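PDB 5Y6T: endo-1,4-beta-mannanase from Eisenia fetida, which probably hydrolyses internal beta-1,4-mannosidic linkages in mannan polysaccharides, as a cold-adapted member of glycoside hydrolase family 5. Local coordinates for residues A[131-136]-A[201-206]; A[167-172]-A[242-247]; A[174-179]-A[183-188]; A[193-198]-A[227-232]; A[238-243]-A[275-280]. All blocks are in the same frame, centred on the assembly; numbering follows the deposited sequence. Where two conformers were deposited one is given.

Contact 1 of 5, residues A[131-136]-A[201-206]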
# COMPACT_ATOMS: atom_id res chain seq x y z
N LEU A 131 -3.17 -19.59 2.32
CA LEU A 131 -3.62 -18.68 3.40
C LEU A 131 -4.92 -17.97 3.06
O LEU A 131 -5.68 -17.60 3.96
CB LEU A 131 -2.60 -17.67 3.73
CG LEU A 131 -1.23 -18.16 4.19
CD1 LEU A 131 -0.34 -17.00 4.54
CD2 LEU A 131 -1.37 -19.18 5.34
N ILE A 132 -5.15 -17.74 1.78
CA ILE A 132 -6.37 -17.08 1.31
C ILE A 132 -7.56 -17.98 1.39
O ILE A 132 -8.71 -17.54 1.51
CB ILE A 132 -6.15 -16.53 -0.12
CG1 ILE A 132 -4.99 -15.52 -0.17
CG2 ILE A 132 -7.40 -15.82 -0.60
CD1 ILE A 132 -4.56 -15.09 -1.55
N TYR A 133 -7.33 -19.27 1.26
CA TYR A 133 -8.37 -20.27 1.26
C TYR A 133 -8.58 -21.04 2.56
O TYR A 133 -9.59 -21.71 2.72
CB TYR A 133 -8.17 -21.30 0.16
CG TYR A 133 -8.52 -20.79 -1.21
CD1 TYR A 133 -7.61 -20.06 -1.95
CD2 TYR A 133 -9.76 -21.04 -1.77
CE1 TYR A 133 -7.91 -19.60 -3.23
CE2 TYR A 133 -10.07 -20.55 -3.05
CZ TYR A 133 -9.11 -19.85 -3.77
OH TYR A 133 -9.42 -19.37 -5.07
N ASP A 134 -7.63 -21.04 3.47
CA ASP A 134 -7.75 -21.90 4.65
C ASP A 134 -7.53 -21.01 5.90
O ASP A 134 -6.40 -20.60 6.25
CB ASP A 134 -6.73 -23.02 4.50
CG ASP A 134 -6.65 -23.96 5.70
OD1 ASP A 134 -7.06 -23.59 6.80
OD2 ASP A 134 -6.14 -25.08 5.48
N ASP A 135 -8.62 -20.69 6.58
CA ASP A 135 -8.56 -19.83 7.74
C ASP A 135 -7.69 -20.36 8.86
O ASP A 135 -7.18 -19.59 9.65
CB ASP A 135 -9.99 -19.57 8.25
CG ASP A 135 -10.70 -18.47 7.44
OD1 ASP A 135 -10.03 -17.74 6.64
OD2 ASP A 135 -11.94 -18.31 7.62
N SER A 136 -7.61 -21.68 8.99
CA SER A 136 -6.73 -22.26 10.03
C SER A 136 -5.27 -21.89 9.78
O SER A 136 -4.53 -21.52 10.70
CB SER A 136 -6.94 -23.79 10.15
OG SER A 136 -6.11 -24.56 9.30
N MET A 201 -13.51 -12.69 -5.17
CA MET A 201 -13.41 -11.46 -4.41
C MET A 201 -13.68 -11.62 -2.93
O MET A 201 -12.93 -11.06 -2.09
CB MET A 201 -14.34 -10.39 -5.03
CG MET A 201 -14.29 -9.07 -4.26
SD MET A 201 -12.70 -8.23 -4.25
CE MET A 201 -12.74 -7.44 -5.85
N GLN A 202 -14.73 -12.37 -2.58
CA GLN A 202 -15.01 -12.60 -1.16
C GLN A 202 -13.82 -13.14 -0.38
O GLN A 202 -13.63 -12.71 0.80
CB GLN A 202 -16.20 -13.52 -1.01
CG GLN A 202 -16.57 -13.77 0.44
CD GLN A 202 -15.92 -14.95 1.10
OE1 GLN A 202 -15.57 -15.95 0.44
NE2 GLN A 202 -15.78 -14.85 2.42
N ARG A 203 -13.00 -14.04 -0.99
CA ARG A 203 -11.86 -14.60 -0.27
C ARG A 203 -10.74 -13.56 -0.07
O ARG A 203 -10.09 -13.53 0.98
CB ARG A 203 -11.34 -15.85 -0.97
CG ARG A 203 -12.33 -17.00 -0.99
CD ARG A 203 -11.63 -18.26 -1.46
NE ARG A 203 -12.45 -19.49 -1.41
CZ ARG A 203 -12.57 -20.28 -0.34
NH1 ARG A 203 -11.99 -19.98 0.82
NH2 ARG A 203 -13.26 -21.40 -0.43
N LEU A 204 -10.57 -12.67 -1.07
CA LEU A 204 -9.58 -11.58 -0.98
C LEU A 204 -9.98 -10.59 0.09
O LEU A 204 -9.14 -10.20 0.94
CB LEU A 204 -9.38 -10.89 -2.31
CG LEU A 204 -8.84 -11.83 -3.40
CD1 LEU A 204 -8.81 -11.12 -4.75
CD2 LEU A 204 -7.45 -12.38 -3.07
N GLN A 205 -11.24 -10.18 0.04
CA GLN A 205 -11.77 -9.34 1.10
C GLN A 205 -11.66 -9.92 2.48
O GLN A 205 -11.34 -9.19 3.44
CB GLN A 205 -13.22 -8.93 0.82
CG GLN A 205 -13.42 -8.03 -0.40
CD GLN A 205 -14.88 -8.07 -0.87
OE1 GLN A 205 -15.52 -9.15 -0.96
NE2 GLN A 205 -15.38 -6.92 -1.27
N SER A 206 -12.03 -11.19 2.63
CA SER A 206 -11.90 -11.86 3.94
C SER A 206 -10.46 -11.83 4.45
O SER A 206 -10.21 -11.51 5.59
CB SER A 206 -12.48 -13.29 3.83
OG SER A 206 -12.42 -13.91 5.12
O HOH W 1 -9.52 -15.46 2.79
O HOH W 2 -10.10 -15.19 5.26

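Contact 2 of 5, residues A[167-172]-A[242-247]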
# COMPACT_ATOMS: atom_id res chain seq x y z
N GLU A 167 -2.64 -4.40 -4.91
CA GLU A 167 -3.45 -4.77 -6.10
C GLU A 167 -4.08 -6.18 -6.00
O GLU A 167 -3.81 -7.04 -6.80
CB GLU A 167 -2.59 -4.64 -7.35
CG GLU A 167 -2.13 -3.20 -7.54
CD GLU A 167 -1.40 -2.92 -8.85
OE1 GLU A 167 -1.11 -3.92 -9.61
OE2 GLU A 167 -1.16 -1.73 -9.12
N PRO A 168 -5.03 -6.38 -5.08
CA PRO A 168 -5.74 -7.65 -5.03
C PRO A 168 -6.40 -8.00 -6.32
O PRO A 168 -6.65 -9.17 -6.59
CB PRO A 168 -6.78 -7.43 -3.94
CG PRO A 168 -6.26 -6.29 -3.10
CD PRO A 168 -5.51 -5.42 -4.06
N GLU A 169 -6.74 -6.99 -7.11
CA GLU A 169 -7.46 -7.24 -8.35
C GLU A 169 -6.64 -7.96 -9.37
O GLU A 169 -7.18 -8.53 -10.33
CB GLU A 169 -7.99 -5.93 -8.92
CG GLU A 169 -8.79 -5.15 -7.92
CD GLU A 169 -7.96 -4.28 -6.97
OE1 GLU A 169 -6.76 -4.03 -7.28
OE2 GLU A 169 -8.54 -3.85 -5.97
N GLY A 170 -5.31 -7.97 -9.19
CA GLY A 170 -4.48 -8.87 -10.02
C GLY A 170 -4.79 -10.32 -9.91
O GLY A 170 -4.59 -11.06 -10.89
N ILE A 171 -5.35 -10.77 -8.77
CA ILE A 171 -5.55 -12.18 -8.56
C ILE A 171 -7.03 -12.52 -8.43
O ILE A 171 -7.37 -13.60 -7.94
CB ILE A 171 -4.73 -12.70 -7.38
CG1 ILE A 171 -4.94 -11.91 -6.08
CG2 ILE A 171 -3.27 -12.76 -7.83
CD1 ILE A 171 -4.13 -12.48 -4.90
N VAL A 172 -7.91 -11.56 -8.74
CA VAL A 172 -9.36 -11.75 -8.56
C VAL A 172 -10.03 -12.25 -9.83
O VAL A 172 -9.61 -11.97 -10.94
CB VAL A 172 -10.06 -10.47 -8.08
CG1 VAL A 172 -10.30 -9.47 -9.21
CG2 VAL A 172 -11.39 -10.78 -7.37
N ASN A 242 -16.71 0.04 -4.95
CA ASN A 242 -15.70 0.07 -3.90
C ASN A 242 -15.72 -1.20 -3.04
O ASN A 242 -16.63 -1.41 -2.22
CB ASN A 242 -15.84 1.33 -3.04
CG ASN A 242 -14.68 1.51 -2.08
OD1 ASN A 242 -13.88 0.63 -1.85
ND2 ASN A 242 -14.58 2.69 -1.52
N TYR A 243 -14.76 -2.06 -3.30
CA TYR A 243 -14.72 -3.38 -2.69
C TYR A 243 -14.10 -3.38 -1.32
O TYR A 243 -14.13 -4.38 -0.65
CB TYR A 243 -13.98 -4.33 -3.61
CG TYR A 243 -14.74 -4.59 -4.81
CD1 TYR A 243 -15.78 -5.54 -4.84
CD2 TYR A 243 -14.44 -3.92 -6.00
CE1 TYR A 243 -16.50 -5.73 -5.97
CE2 TYR A 243 -15.18 -4.12 -7.18
CZ TYR A 243 -16.22 -5.06 -7.15
OH TYR A 243 -16.96 -5.27 -8.30
N TYR A 244 -13.61 -2.23 -0.85
CA TYR A 244 -12.82 -2.24 0.40
C TYR A 244 -13.40 -1.27 1.43
O TYR A 244 -12.73 -0.85 2.36
CB TYR A 244 -11.32 -1.92 0.09
CG TYR A 244 -10.80 -2.82 -1.00
CD1 TYR A 244 -10.48 -4.10 -0.74
CD2 TYR A 244 -10.81 -2.41 -2.33
CE1 TYR A 244 -10.11 -4.98 -1.74
CE2 TYR A 244 -10.38 -3.26 -3.32
CZ TYR A 244 -10.03 -4.55 -3.03
OH TYR A 244 -9.64 -5.41 -4.08
N THR A 245 -14.69 -0.98 1.27
CA THR A 245 -15.43 -0.27 2.29
C THR A 245 -15.52 -1.09 3.55
O THR A 245 -15.37 -2.30 3.53
CB THR A 245 -16.86 0.02 1.83
OG1 THR A 245 -17.53 -1.21 1.61
CG2 THR A 245 -16.85 0.86 0.53
N ASP A 246 -15.82 -0.43 4.67
CA ASP A 246 -16.00 -1.12 5.95
C ASP A 246 -17.06 -2.19 5.80
O ASP A 246 -16.87 -3.32 6.21
CB ASP A 246 -16.44 -0.17 7.05
CG ASP A 246 -15.43 0.90 7.36
OD1 ASP A 246 -14.37 1.06 6.73
OD2 ASP A 246 -15.67 1.60 8.34
N ASN A 247 -18.17 -1.85 5.13
CA ASN A 247 -19.23 -2.81 5.04
C ASN A 247 -18.81 -4.03 4.21
O ASN A 247 -19.07 -5.13 4.66
CB ASN A 247 -20.48 -2.20 4.43
CG ASN A 247 -21.60 -3.19 4.36
OD1 ASN A 247 -22.24 -3.49 5.37
ND2 ASN A 247 -21.79 -3.77 3.19

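Contact 3 of 5, residues A[174-179]-A[183-188]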
# COMPACT_ATOMS: atom_id res chain seq x y z
N ALA A 174 -12.60 -11.67 -12.09
CA ALA A 174 -13.33 -10.48 -12.58
C ALA A 174 -14.52 -10.85 -13.44
O ALA A 174 -14.52 -11.87 -14.10
CB ALA A 174 -12.38 -9.54 -13.30
N GLY A 175 -15.55 -10.00 -13.51
CA GLY A 175 -16.67 -10.27 -14.41
C GLY A 175 -17.62 -11.36 -13.91
O GLY A 175 -18.21 -12.07 -14.72
N VAL A 176 -17.71 -11.58 -12.60
CA VAL A 176 -18.53 -12.69 -12.04
C VAL A 176 -19.65 -12.09 -11.20
O VAL A 176 -19.41 -11.26 -10.33
CB VAL A 176 -17.65 -13.58 -11.14
CG1 VAL A 176 -18.40 -14.69 -10.39
CG2 VAL A 176 -16.50 -14.14 -12.00
N SER A 177 -20.87 -12.46 -11.53
CA SER A 177 -22.05 -12.03 -10.79
C SER A 177 -22.15 -12.66 -9.41
O SER A 177 -21.72 -13.78 -9.17
CB SER A 177 -23.34 -12.41 -11.56
OG SER A 177 -23.44 -11.63 -12.73
N ASP A 178 -22.79 -11.94 -8.51
CA ASP A 178 -23.09 -12.42 -7.21
C ASP A 178 -24.31 -11.70 -6.74
O ASP A 178 -24.52 -10.49 -7.03
CB ASP A 178 -21.96 -12.20 -6.18
CG ASP A 178 -22.02 -13.24 -5.05
OD1 ASP A 178 -21.50 -14.41 -5.26
OD2 ASP A 178 -22.49 -12.95 -3.93
N GLY A 179 -25.08 -12.42 -5.93
CA GLY A 179 -26.18 -11.84 -5.16
C GLY A 179 -25.79 -10.80 -4.13
O GLY A 179 -26.55 -9.85 -3.87
N PHE A 183 -19.44 -8.80 -3.40
CA PHE A 183 -18.66 -9.93 -3.99
C PHE A 183 -18.81 -10.02 -5.49
O PHE A 183 -18.13 -10.79 -6.13
CB PHE A 183 -19.12 -11.27 -3.34
CG PHE A 183 -19.13 -11.27 -1.87
CD1 PHE A 183 -18.37 -10.42 -1.09
CD2 PHE A 183 -19.95 -12.15 -1.21
CE1 PHE A 183 -18.45 -10.43 0.28
CE2 PHE A 183 -20.02 -12.20 0.17
CZ PHE A 183 -19.29 -11.29 0.92
N ASP A 184 -19.65 -9.19 -6.04
CA ASP A 184 -19.99 -9.20 -7.45
C ASP A 184 -18.92 -8.37 -8.14
O ASP A 184 -18.74 -7.20 -7.85
CB ASP A 184 -21.40 -8.62 -7.63
CG ASP A 184 -21.79 -8.50 -9.10
OD1 ASP A 184 -21.04 -7.87 -9.86
OD2 ASP A 184 -22.87 -9.02 -9.46
N THR A 185 -18.21 -8.98 -9.10
CA THR A 185 -17.18 -8.32 -9.88
C THR A 185 -17.53 -7.96 -11.36
O THR A 185 -16.64 -7.71 -12.15
CB THR A 185 -15.86 -9.09 -9.87
OG1 THR A 185 -16.08 -10.39 -10.40
CG2 THR A 185 -15.30 -9.23 -8.42
N GLN A 186 -18.81 -7.88 -11.65
CA GLN A 186 -19.26 -7.40 -12.97
C GLN A 186 -18.74 -5.99 -13.26
O GLN A 186 -18.33 -5.73 -14.38
CB GLN A 186 -20.76 -7.57 -13.19
CG GLN A 186 -21.20 -9.01 -13.26
CD GLN A 186 -20.65 -9.77 -14.46
OE1 GLN A 186 -19.79 -9.28 -15.20
NE2 GLN A 186 -21.16 -10.99 -14.66
N PRO A 187 -18.63 -5.12 -12.26
CA PRO A 187 -18.00 -3.81 -12.63
C PRO A 187 -16.56 -3.85 -13.10
O PRO A 187 -16.11 -2.91 -13.72
CB PRO A 187 -18.13 -2.98 -11.34
CG PRO A 187 -19.29 -3.61 -10.63
CD PRO A 187 -19.18 -5.08 -10.92
N LEU A 188 -15.86 -4.93 -12.82
CA LEU A 188 -14.55 -5.20 -13.31
C LEU A 188 -14.47 -5.98 -14.63
O LEU A 188 -13.37 -6.23 -15.11
CB LEU A 188 -13.69 -5.95 -12.24
CG LEU A 188 -13.67 -5.26 -10.87
CD1 LEU A 188 -12.75 -5.95 -9.87
CD2 LEU A 188 -13.31 -3.75 -10.97

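Contact 4 of 5, residues A[193-198]-A[227-232]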
# COMPACT_ATOMS: atom_id res chain seq x y z
N ALA A 193 -8.49 -6.85 -14.98
CA ALA A 193 -8.33 -7.50 -13.65
C ALA A 193 -8.22 -9.02 -13.78
O ALA A 193 -8.79 -9.65 -14.69
CB ALA A 193 -9.46 -7.11 -12.73
N GLY A 194 -7.52 -9.63 -12.84
CA GLY A 194 -7.40 -11.09 -12.84
C GLY A 194 -6.32 -11.62 -13.77
O GLY A 194 -6.36 -12.76 -14.21
N TRP A 195 -5.32 -10.80 -14.03
CA TRP A 195 -4.22 -11.22 -14.93
C TRP A 195 -3.33 -12.30 -14.30
O TRP A 195 -2.64 -13.04 -14.99
CB TRP A 195 -3.34 -10.03 -15.31
CG TRP A 195 -2.65 -9.31 -14.17
CD1 TRP A 195 -1.43 -9.60 -13.65
CD2 TRP A 195 -3.13 -8.18 -13.44
NE1 TRP A 195 -1.11 -8.73 -12.68
CE2 TRP A 195 -2.14 -7.83 -12.52
CE3 TRP A 195 -4.28 -7.35 -13.53
CZ2 TRP A 195 -2.26 -6.74 -11.64
CZ3 TRP A 195 -4.43 -6.34 -12.64
CH2 TRP A 195 -3.42 -6.03 -11.68
N ALA A 196 -3.30 -12.38 -12.97
CA ALA A 196 -2.39 -13.30 -12.30
C ALA A 196 -3.07 -14.52 -11.61
O ALA A 196 -2.40 -15.47 -11.26
CB ALA A 196 -1.54 -12.52 -11.29
N ASP A 197 -4.37 -14.45 -11.29
CA ASP A 197 -5.09 -15.61 -10.77
C ASP A 197 -6.58 -15.21 -10.81
O ASP A 197 -6.90 -14.10 -11.27
CB ASP A 197 -4.62 -16.02 -9.38
CG ASP A 197 -4.12 -17.45 -9.29
OD1 ASP A 197 -4.26 -18.22 -10.26
OD2 ASP A 197 -3.55 -17.79 -8.24
N SER A 198 -7.43 -16.11 -10.35
CA SER A 198 -8.90 -16.01 -10.41
C SER A 198 -9.51 -16.42 -9.08
O SER A 198 -10.36 -17.32 -9.00
CB SER A 198 -9.47 -16.92 -11.52
OG SER A 198 -8.77 -16.76 -12.73
N GLY A 227 -3.97 -0.82 -1.64
CA GLY A 227 -3.68 -0.21 -2.90
C GLY A 227 -4.36 -0.98 -4.04
O GLY A 227 -3.86 -2.03 -4.48
N SER A 228 -5.45 -0.45 -4.61
CA SER A 228 -6.07 -1.10 -5.76
C SER A 228 -5.36 -0.70 -7.09
O SER A 228 -4.77 0.38 -7.19
CB SER A 228 -7.60 -0.79 -5.95
OG SER A 228 -8.31 -1.48 -4.94
N TRP A 229 -5.45 -1.57 -8.07
CA TRP A 229 -4.71 -1.35 -9.31
C TRP A 229 -5.27 -0.22 -10.20
O TRP A 229 -4.58 0.27 -11.07
CB TRP A 229 -4.62 -2.65 -10.07
CG TRP A 229 -5.48 -2.76 -11.32
CD1 TRP A 229 -4.98 -2.83 -12.62
CD2 TRP A 229 -6.91 -2.92 -11.43
NE1 TRP A 229 -6.02 -3.03 -13.48
CE2 TRP A 229 -7.21 -3.11 -12.80
CE3 TRP A 229 -7.98 -2.98 -10.52
CZ2 TRP A 229 -8.52 -3.28 -13.26
CZ3 TRP A 229 -9.27 -3.13 -10.98
CH2 TRP A 229 -9.53 -3.30 -12.36
N SER A 230 -6.49 0.20 -9.93
CA SER A 230 -7.16 1.31 -10.65
C SER A 230 -8.33 1.77 -9.74
O SER A 230 -8.58 1.16 -8.69
CB SER A 230 -7.67 0.80 -11.99
OG SER A 230 -8.81 0.02 -11.82
N GLU A 231 -8.96 2.88 -10.11
CA GLU A 231 -10.10 3.41 -9.40
C GLU A 231 -11.27 2.45 -9.44
O GLU A 231 -12.19 2.62 -8.65
CB GLU A 231 -10.54 4.77 -10.00
CG GLU A 231 -11.11 4.66 -11.43
CD GLU A 231 -10.06 4.75 -12.56
OE1 GLU A 231 -8.86 4.51 -12.32
OE2 GLU A 231 -10.54 4.97 -13.71
N ARG A 232 -11.27 1.48 -10.38
CA ARG A 232 -12.42 0.67 -10.63
C ARG A 232 -12.86 -0.19 -9.47
O ARG A 232 -14.00 -0.67 -9.45
CB ARG A 232 -12.19 -0.25 -11.83
CG ARG A 232 -11.87 0.46 -13.14
CD ARG A 232 -11.73 -0.65 -14.18
NE ARG A 232 -11.20 -0.20 -15.47
CZ ARG A 232 -9.92 -0.04 -15.81
NH1 ARG A 232 -8.93 -0.13 -14.93
NH2 ARG A 232 -9.65 0.31 -17.08

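Contact 5 of 5, residues A[238-243]-A[275-280]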
# COMPACT_ATOMS: atom_id res chain seq x y z
N PHE A 238 -18.88 6.59 -11.00
CA PHE A 238 -18.37 6.33 -12.35
C PHE A 238 -18.68 4.93 -12.89
O PHE A 238 -18.01 4.46 -13.82
CB PHE A 238 -16.84 6.57 -12.45
CG PHE A 238 -16.40 7.97 -12.15
CD1 PHE A 238 -16.52 8.98 -13.12
CD2 PHE A 238 -15.84 8.28 -10.94
CE1 PHE A 238 -16.10 10.27 -12.84
CE2 PHE A 238 -15.38 9.55 -10.66
CZ PHE A 238 -15.53 10.55 -11.61
N GLY A 239 -19.68 4.27 -12.31
CA GLY A 239 -20.03 2.92 -12.71
C GLY A 239 -19.20 1.84 -12.10
O GLY A 239 -19.30 0.65 -12.45
N TRP A 240 -18.32 2.22 -11.17
CA TRP A 240 -17.41 1.28 -10.54
C TRP A 240 -17.97 0.74 -9.24
O TRP A 240 -19.11 1.02 -8.91
CB TRP A 240 -16.00 1.88 -10.34
CG TRP A 240 -15.40 2.46 -11.62
CD1 TRP A 240 -14.91 3.73 -11.76
CD2 TRP A 240 -15.24 1.82 -12.90
NE1 TRP A 240 -14.44 3.90 -13.04
CE2 TRP A 240 -14.65 2.76 -13.77
CE3 TRP A 240 -15.51 0.51 -13.40
CZ2 TRP A 240 -14.35 2.48 -15.11
CZ3 TRP A 240 -15.18 0.23 -14.74
CH2 TRP A 240 -14.60 1.21 -15.57
N ARG A 241 -17.19 -0.01 -8.47
CA ARG A 241 -17.61 -0.39 -7.14
C ARG A 241 -16.42 -0.29 -6.17
O ARG A 241 -15.27 -0.57 -6.54
CB ARG A 241 -18.11 -1.85 -7.17
CG ARG A 241 -18.47 -2.45 -5.79
CD ARG A 241 -19.33 -3.70 -5.90
NE ARG A 241 -20.64 -3.34 -6.41
CZ ARG A 241 -21.34 -3.99 -7.35
NH1 ARG A 241 -20.89 -5.10 -7.85
NH2 ARG A 241 -22.50 -3.52 -7.77
N ASN A 242 -16.71 0.04 -4.95
CA ASN A 242 -15.70 0.07 -3.90
C ASN A 242 -15.72 -1.20 -3.04
O ASN A 242 -16.63 -1.41 -2.22
CB ASN A 242 -15.84 1.33 -3.04
CG ASN A 242 -14.68 1.51 -2.08
OD1 ASN A 242 -13.88 0.63 -1.85
ND2 ASN A 242 -14.58 2.69 -1.52
N TYR A 243 -14.76 -2.06 -3.30
CA TYR A 243 -14.72 -3.38 -2.69
C TYR A 243 -14.10 -3.38 -1.32
O TYR A 243 -14.13 -4.38 -0.65
CB TYR A 243 -13.98 -4.33 -3.61
CG TYR A 243 -14.74 -4.59 -4.81
CD1 TYR A 243 -15.78 -5.54 -4.84
CD2 TYR A 243 -14.44 -3.92 -6.00
CE1 TYR A 243 -16.50 -5.73 -5.97
CE2 TYR A 243 -15.18 -4.12 -7.18
CZ TYR A 243 -16.22 -5.06 -7.15
OH TYR A 243 -16.96 -5.27 -8.30
N THR A 275 -7.84 6.02 -18.23
CA THR A 275 -9.30 6.08 -18.08
C THR A 275 -9.78 7.47 -17.75
O THR A 275 -9.09 8.28 -17.07
CB THR A 275 -9.74 5.14 -16.94
OG1 THR A 275 -8.93 5.39 -15.79
CG2 THR A 275 -9.60 3.68 -17.35
N SER A 276 -11.01 7.78 -18.18
CA SER A 276 -11.56 9.11 -17.93
C SER A 276 -11.84 9.35 -16.42
O SER A 276 -11.94 10.50 -16.00
CB SER A 276 -12.80 9.33 -18.81
OG SER A 276 -13.78 8.35 -18.46
N SER A 277 -11.89 8.26 -15.63
CA SER A 277 -12.12 8.31 -14.21
C SER A 277 -10.79 8.07 -13.38
O SER A 277 -10.87 7.90 -12.16
CB SER A 277 -13.18 7.28 -13.81
OG SER A 277 -12.79 5.99 -14.27
N SER A 278 -9.65 8.12 -14.06
CA SER A 278 -8.34 8.05 -13.42
C SER A 278 -8.21 9.12 -12.36
O SER A 278 -8.60 10.30 -12.62
CB SER A 278 -7.22 8.28 -14.44
OG SER A 278 -5.97 8.39 -13.75
N PRO A 279 -7.58 8.77 -11.21
CA PRO A 279 -7.38 9.80 -10.21
C PRO A 279 -6.43 10.89 -10.61
O PRO A 279 -6.44 11.97 -9.95
CB PRO A 279 -6.90 9.04 -8.98
CG PRO A 279 -6.23 7.79 -9.53
CD PRO A 279 -7.09 7.45 -10.73
N LEU A 280 -5.64 10.67 -11.65
CA LEU A 280 -4.88 11.80 -12.19
C LEU A 280 -5.66 12.71 -13.16
O LEU A 280 -5.17 13.80 -13.50
CB LEU A 280 -3.63 11.28 -12.87
CG LEU A 280 -2.51 10.80 -11.95
CD1 LEU A 280 -1.43 10.13 -12.75
CD2 LEU A 280 -1.91 11.94 -11.13

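Contact 1 of 5, residues A[131-136]-A[201-206]
Ile132 lays its CG2 branch against the start of helix 201-218, 4.0 Å from Arg203 CB, and the same CG2 lies 4.2 Å from Leu204 CD2. With CG2 anti to the backbone N (CG1 at chi1 -60°), this methyl, rather than the longer branch, makes the touch. Beside it Arg203 runs extended from CG to NE and crosses the Tyr133 side chain at about a right angle, ring and guanidinium planes 35° apart; because this arginine has two conformers and the approach is very short, its detail is doubtful. The segments belong to the helical outer layer of a (beta/alpha)8 barrel, the fold of family 5, and the contact joins the end of helix 126-133 to helix 201-218. Water extends the joint: one molecule sits 2.9 Å from Asp135 OD1, to which it donates, and 2.7 Å from Ser206 OG. Farther out, Asp134 caps helix 135-152: its OD1 accepts from Ser136 OG at 2.8 Å, weakly from Ser136 N, and from Lys137 N.

Contact 2 of 5, residues A[167-172]-A[242-247]
Tyr244, Glu169 and Pro168 carry nearly all of this buried contact, one phenol reaching across a loop junction. Tyr244 OH donates to Glu169 OE2 over 2.7 Å. The oxygen lies at the edge of the tyrosine ring, near its plane, whereas the hydroxyl meets the carboxylate from above, 45° out of the carboxylate plane; the two flat groups stand 84° apart. A bend in the glutamate chain (chi2 83°) brings its end toward the ring. Pro168 adds an apolar side, with CB 3.5 Å from Tyr244 OH and CG 4.2 Å from Tyr244 CZ. The carboxylate is held from several directions, since OE2 also bonds Ser228 OG and OE1 accepts from Trp229 N, which should fix its rotation. Pro168 and Glu169 follow Glu167 in an Asn-Glu-Pro sequence at the C-terminal strand ends of the (beta/alpha)8 barrel, consistent with the acid/base position of family 5 enzymes. The contact links the loop after strand 165-166 to the approach to helix 246-253, with Leu226 of strand 223-228 touching both Pro168 and Tyr244.

Contact 3 of 5, residues A[174-179]-A[183-188]
Thr185 O is gripped by two backbone N-H groups, Gly175 N at 2.9 Å and Leu188 N at 3.0 Å, which reach it from opposite faces of its carbonyl plane. The return bond is of another kind: Thr185 N meets Val176 O in the carbonyl plane, again at 2.9 Å. The threonine hydroxyl adds a third link. With OG1 set between backbone N and carbonyl carbon (chi1 59°), it accepts from Val176 N at 3.0 Å and is also bonded to Ser173 O. Asp184 divides its carboxylate: OD2 takes Asp178 N at 3.1 Å from above the carboxylate plane, while OD1 accepts from Gln186 N at 2.9 Å, making an Asx turn. In the conformer of Gln186 described, NE2 donates to Ser177 OG. Gly175 and Val176 stand opposite Thr185 in the manner of a G1 beta bulge, with Gly175 at positive phi, although neither run is a regular strand. The loop lies between strand 165-166 and helix 201-218 and packs on that helix, Phe183 touching Gln202 and Gln205, Thr185 touching Met201.

Contact 4 of 5, residues A[193-198]-A[227-232]
Trp229 meets Trp195 from an uncommon side-chain torsion, chi1 108°, well removed from any staggered position. The two indoles slide past each other in opposite directions, and their planes, 52° apart, make the pair neither a stack nor an edge-to-face contact. Trp195 CZ3 stands over a face of the Trp229 ring, 3.6 Å from Trp229 CD1. On the same side, Ala193 CB makes an off-centre CH-pi contact, 4.3 Å from the centroid of the six-membered Trp229 ring. Here the barrel loop leading to helix 201-218 meets the exit of strand 223-228, at the strand ends where family 5 enzymes place their substrate cleft; a Tris molecule, probably from the crystallisation liquor, lies about 5 Å from the Trp195 side chain, consistent with a pocket here. Ser230 OG lies under the opposite face of Trp229, 3.2 Å from its plane. That hydroxyl accepts from Arg232 N at 3.2 Å, an ST turn, and from Arg232 NH1 at 3.1 Å. Trp195 NE1 is itself bonded to Ala121 O.

Contact 5 of 5, residues A[238-243]-A[275-280]
Ser277 holds its OG between the backbone N and the carbonyl carbon (chi1 55°), while Trp240 carries CG anti to its own carbonyl carbon (chi1 -53°); together these torsions bring the hydroxyl to the indole N-H. The serine stands at the third position of a type I beta turn from Thr275 to Ser278, closed by Ser278 N donating to Thr275 O. Trp240 NE1 donates to Ser277 OG over 2.9 Å at 163°, with the oxygen close to the ring plane, so the indole presents its edge. The methylene of the same serine serves a second aromatic residue: Ser277 CB lies over a face of Phe238, 3.9 Å from the ring centroid, in a CH-pi contact. One small side chain therefore meets two rings in different ways, polar at an edge and apolar over a face. The hydroxyl has a further partner in Glu231 OE2, which also bonds Thr275 OG1 and so ties the turn to the loop following strand 223-228. In the (beta/alpha)8 barrel the contact joins that loop to the one following strand 262-266, two excursions from adjacent parallel strands. Within the turning chain, an ST turn follows at once: Ser278 OG accepts from Leu280 N at 3.1 Å and is also hydrogen-bonded to Thr267 OG1.

Overall arrangement
The five contacts illustrate how chemistry follows position in a barrel enzyme. Contact 2 is fully buried and rests on a phenol-carboxylate bond; contact 4, about 8 Å away between centres, is aromatic and nearer the surface, and the two adjoin at the end of strand 223-228. Contact 3, the outermost, mixes backbone bonds with bonds made by side chains within one loop, whereas contact 1 joins outer helices by apolar packing, water and, less certainly, an arginine against a tyrosine. Contact 5 is partly buried and pairs loops after neighbouring strands, sharing one of them with contact 4. Contacts 2 and 5 share Asn242 and Tyr243, and Tyr243 reaches both Asp184 of contact 3 and Gln205 of contact 1.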